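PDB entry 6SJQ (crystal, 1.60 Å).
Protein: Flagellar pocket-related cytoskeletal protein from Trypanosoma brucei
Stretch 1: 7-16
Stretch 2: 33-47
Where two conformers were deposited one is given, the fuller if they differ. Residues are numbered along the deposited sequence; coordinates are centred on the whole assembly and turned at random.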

# COMPACT_ATOMS: atom_id res chain seq x y z
N LEU A 7 -13.19 -2.41 -3.48
CA LEU A 7 -11.99 -2.87 -2.78
C LEU A 7 -10.76 -2.67 -3.65
O LEU A 7 -10.84 -2.80 -4.87
N VAL A 8 -9.65 -2.34 -3.00
CA VAL A 8 -8.35 -2.29 -3.67
C VAL A 8 -7.34 -3.01 -2.78
O VAL A 8 -7.35 -2.82 -1.58
N GLN A 9 -6.46 -3.84 -3.36
CA GLN A 9 -5.37 -4.45 -2.58
C GLN A 9 -4.16 -3.55 -2.71
O GLN A 9 -3.79 -3.18 -3.82
N VAL A 10 -3.55 -3.16 -1.59
CA VAL A 10 -2.37 -2.30 -1.64
C VAL A 10 -1.19 -2.98 -0.94
O VAL A 10 -1.27 -3.35 0.25
N ALA A 11 -0.10 -3.15 -1.68
CA ALA A 11 1.08 -3.81 -1.14
C ALA A 11 2.26 -2.85 -1.03
O ALA A 11 2.35 -1.85 -1.76
N ALA A 12 3.15 -3.17 -0.10
CA ALA A 12 4.40 -2.43 0.06
C ALA A 12 5.42 -3.29 0.80
O ALA A 12 5.07 -4.30 1.42
N ASP A 13 6.69 -2.88 0.73
CA ASP A 13 7.71 -3.55 1.53
C ASP A 13 7.94 -2.81 2.84
O ASP A 13 8.39 -1.66 2.83
N ILE A 14 7.61 -3.46 3.95
CA ILE A 14 7.78 -2.86 5.27
C ILE A 14 8.74 -3.70 6.13
O ILE A 14 8.44 -4.86 6.45
N PHE A 15 9.86 -3.12 6.51
CA PHE A 15 10.94 -3.83 7.23
C PHE A 15 11.26 -5.20 6.66
O PHE A 15 11.28 -6.18 7.40
N ASN A 16 11.49 -5.28 5.36
CA ASN A 16 11.84 -6.57 4.74
C ASN A 16 10.76 -7.65 4.77
O ASN A 16 11.06 -8.84 4.66
N GLU A 33 -7.43 10.15 -2.52
CA GLU A 33 -8.14 9.43 -1.47
C GLU A 33 -7.45 8.08 -1.17
O GLU A 33 -7.21 7.74 -0.00
N LEU A 34 -7.15 7.35 -2.24
CA LEU A 34 -6.44 6.07 -2.15
C LEU A 34 -5.08 6.27 -1.49
O LEU A 34 -4.69 5.51 -0.60
N THR A 35 -4.38 7.32 -1.90
CA THR A 35 -3.03 7.54 -1.39
C THR A 35 -3.06 7.83 0.11
O THR A 35 -2.24 7.29 0.89
N ARG A 36 -4.02 8.66 0.54
CA ARG A 36 -4.16 8.98 1.95
C ARG A 36 -4.51 7.74 2.77
O ARG A 36 -3.95 7.52 3.86
N SER A 37 -5.41 6.91 2.23
CA SER A 37 -5.81 5.67 2.90
C SER A 37 -4.63 4.71 3.02
O SER A 37 -4.39 4.12 4.07
N ALA A 38 -3.88 4.56 1.93
CA ALA A 38 -2.70 3.69 1.92
C ALA A 38 -1.59 4.18 2.86
O ALA A 38 -1.02 3.39 3.59
N GLU A 39 -1.30 5.47 2.85
CA GLU A 39 -0.26 5.99 3.74
C GLU A 39 -0.64 5.82 5.21
O GLU A 39 0.21 5.52 6.06
N THR A 40 -1.92 5.98 5.52
CA THR A 40 -2.38 5.78 6.88
C THR A 40 -2.19 4.31 7.27
O THR A 40 -1.62 4.02 8.34
N ALA A 41 -2.62 3.39 6.42
CA ALA A 41 -2.53 1.95 6.74
C ALA A 41 -1.07 1.51 6.91
O ALA A 41 -0.74 0.79 7.85
N PHE A 42 -0.20 1.94 6.00
CA PHE A 42 1.20 1.53 6.07
C PHE A 42 1.93 2.21 7.23
O PHE A 42 2.86 1.63 7.80
N SER A 43 1.52 3.43 7.57
CA SER A 43 2.13 4.13 8.71
C SER A 43 1.74 3.40 9.96
O SER A 43 2.57 3.23 10.87
N ASN A 44 0.49 2.93 10.02
CA ASN A 44 0.05 2.13 11.16
C ASN A 44 0.81 0.82 11.26
O ASN A 44 1.17 0.41 12.36
N GLU A 45 1.07 0.19 10.12
CA GLU A 45 1.87 -1.03 10.09
C GLU A 45 3.31 -0.77 10.56
O GLU A 45 3.83 -1.53 11.38
N ILE A 46 3.94 0.29 10.06
CA ILE A 46 5.26 0.68 10.56
C ILE A 46 5.29 0.85 12.09
O ILE A 46 6.19 0.32 12.75
N SER A 47 4.31 1.57 12.63
CA SER A 47 4.27 1.82 14.08
C SER A 47 4.19 0.52 14.86
O SER A 47 4.87 0.36 15.90

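The strand of stretch 1 lies across the helix of stretch 2 at 49° between their N-to-C directions, and alternation sets the pattern: V8, V10, A12 and I14 point toward the helix, while A11 and D13 point away. The helix answers with L34, A38 and F42, spaced four apart, continued by I46, whose CA-to-CB bond leaves sideways.

The register pairs size against its complement. V10 faces A38 where the backbones run close, and the small methyl leaves room for the valine: V10 CG1 sits 4.0 Å from A38 CB. One turn on, the order reverses. F42, in the m rotamer (chi1 -70°), has more of its surface covered by the other stretch than any other residue here, and A12 supplies the small partner. A12 CB lies 3.7 Å from the centroid of the F42 ring, 17° off the normal, a CH-pi contact over one face. The same ring also touches V10, with F42 CE2 3.7 Å from V10 CG1, and F42 CZ 3.5 Å from V10 O, which lies at the ring edge, near its plane.

L34, t at chi1 and m at chi2, turns CD2 to face two valines, 4.4 Å from V8 CG1 and 4.3 Å from V10 CG2; both valines are t.

I14 is m,m. Its CD1 comes within 4.3 Å of F42 CB, while CG2 lies 3.9 Å from I46 CG1, and I14 CD1 is also 4.2 Å from I46 CG1. I46, m,t, also meets F15, where the strand has ended and phi is positive; F15 (m) places CZ 4.2 Å from I46 CG2.

No hydrogen bond crosses the contact. E45, t at chi1, sets its CG 4.3 Å from I14 CG2; chi2 (p) then turns the carboxylate end, and OE2 is hydrogen-bonded just outside the stretches. Polar S43 points away, its OG donating to E39 O at 2.8 Å.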

# COMPACT_ATOMS: atom_id res chain seq x y z
CB LEU A 7 -12.10 -4.36 -2.42
CG LEU A 7 -13.38 -4.64 -1.63
CD1 LEU A 7 -13.64 -6.13 -1.45
CD2 LEU A 7 -13.29 -3.97 -0.30
CB VAL A 8 -7.89 -0.83 -3.87
CG1 VAL A 8 -6.56 -0.80 -4.63
CG2 VAL A 8 -8.95 -0.02 -4.63
CB GLN A 9 -5.00 -5.82 -3.13
CG GLN A 9 -6.15 -6.82 -3.18
CD GLN A 9 -5.72 -8.11 -3.84
OE1 GLN A 9 -5.04 -8.94 -3.23
NE2 GLN A 9 -6.07 -8.27 -5.12
CB VAL A 10 -2.66 -0.93 -1.02
CG1 VAL A 10 -1.60 0.05 -1.41
CG2 VAL A 10 -4.01 -0.42 -1.50
CB ALA A 11 1.45 -5.02 -2.02
CB ALA A 12 4.17 -1.12 0.84
CB ASP A 13 9.00 -3.71 0.74
CG ASP A 13 8.90 -4.84 -0.27
OD1 ASP A 13 8.81 -6.00 0.16
OD2 ASP A 13 8.86 -4.56 -1.49
CB ILE A 14 6.43 -2.70 6.00
CG1 ILE A 14 5.37 -2.00 5.10
CG2 ILE A 14 6.61 -1.99 7.33
CD1 ILE A 14 5.57 -0.51 4.86
CB PHE A 15 10.58 -4.02 8.71
CG PHE A 15 10.43 -2.74 9.45
CD1 PHE A 15 11.51 -1.89 9.62
CD2 PHE A 15 9.21 -2.39 10.01
CE1 PHE A 15 11.37 -0.69 10.31
CE2 PHE A 15 9.06 -1.20 10.72
CZ PHE A 15 10.14 -0.35 10.87
CB ASN A 16 13.15 -7.13 5.33
CG ASN A 16 14.39 -6.46 4.76
OD1 ASN A 16 14.48 -6.20 3.55
ND2 ASN A 16 15.37 -6.19 5.62
CB GLU A 33 -9.58 9.19 -1.92
CG GLU A 33 -10.45 8.37 -0.96
CD GLU A 33 -11.82 8.10 -1.55
OE1 GLU A 33 -12.04 8.53 -2.71
OE2 GLU A 33 -12.68 7.45 -0.90
CB LEU A 34 -6.29 5.48 -3.58
CG LEU A 34 -5.55 4.15 -3.81
CD1 LEU A 34 -4.04 4.30 -3.85
CD2 LEU A 34 -5.96 3.15 -2.75
CB THR A 35 -2.33 8.71 -2.12
OG1 THR A 35 -2.21 8.39 -3.50
CG2 THR A 35 -0.93 8.91 -1.56
CB ARG A 36 -5.22 10.06 2.17
CG ARG A 36 -5.28 10.52 3.63
CD ARG A 36 -6.51 11.36 3.93
NE ARG A 36 -7.45 10.65 4.79
CZ ARG A 36 -8.46 11.24 5.43
NH1 ARG A 36 -8.66 12.54 5.31
NH2 ARG A 36 -9.27 10.52 6.20
CB SER A 37 -6.95 5.00 2.13
OG SER A 37 -7.41 3.85 2.83
CB ALA A 38 -2.16 3.55 0.51
CB GLU A 39 0.07 7.47 3.42
CG GLU A 39 0.83 7.62 2.13
CD GLU A 39 1.20 9.06 1.83
OE1 GLU A 39 0.56 9.98 2.38
OE2 GLU A 39 2.13 9.27 1.02
CB THR A 40 -3.86 6.16 7.04
OG1 THR A 40 -3.98 7.58 6.87
CG2 THR A 40 -4.38 5.76 8.43
CB ALA A 41 -3.21 1.12 5.67
CB PHE A 42 1.91 1.80 4.74
CG PHE A 42 1.46 0.89 3.60
CD1 PHE A 42 1.30 -0.47 3.79
CD2 PHE A 42 1.22 1.42 2.35
CE1 PHE A 42 0.88 -1.29 2.72
CE2 PHE A 42 0.81 0.61 1.28
CZ PHE A 42 0.65 -0.74 1.47
CB SER A 43 1.71 5.60 8.80
OG SER A 43 2.28 6.36 7.74
CB ASN A 44 -1.46 1.87 11.13
CG ASN A 44 -2.25 3.12 11.48
OD1 ASN A 44 -1.71 4.07 12.05
ND2 ASN A 44 -3.55 3.12 11.14
CB GLU A 45 1.83 -1.67 8.69
CG GLU A 45 2.62 -2.98 8.57
CD GLU A 45 1.92 -4.17 9.18
OE1 GLU A 45 0.83 -4.02 9.77
OE2 GLU A 45 2.47 -5.29 9.06
CB ILE A 46 5.80 1.97 9.90
CG1 ILE A 46 6.12 1.69 8.43
CG2 ILE A 46 7.04 2.51 10.65
CD1 ILE A 46 6.40 3.00 7.63
CB SER A 47 3.09 2.71 14.45
OG SER A 47 3.37 3.38 15.67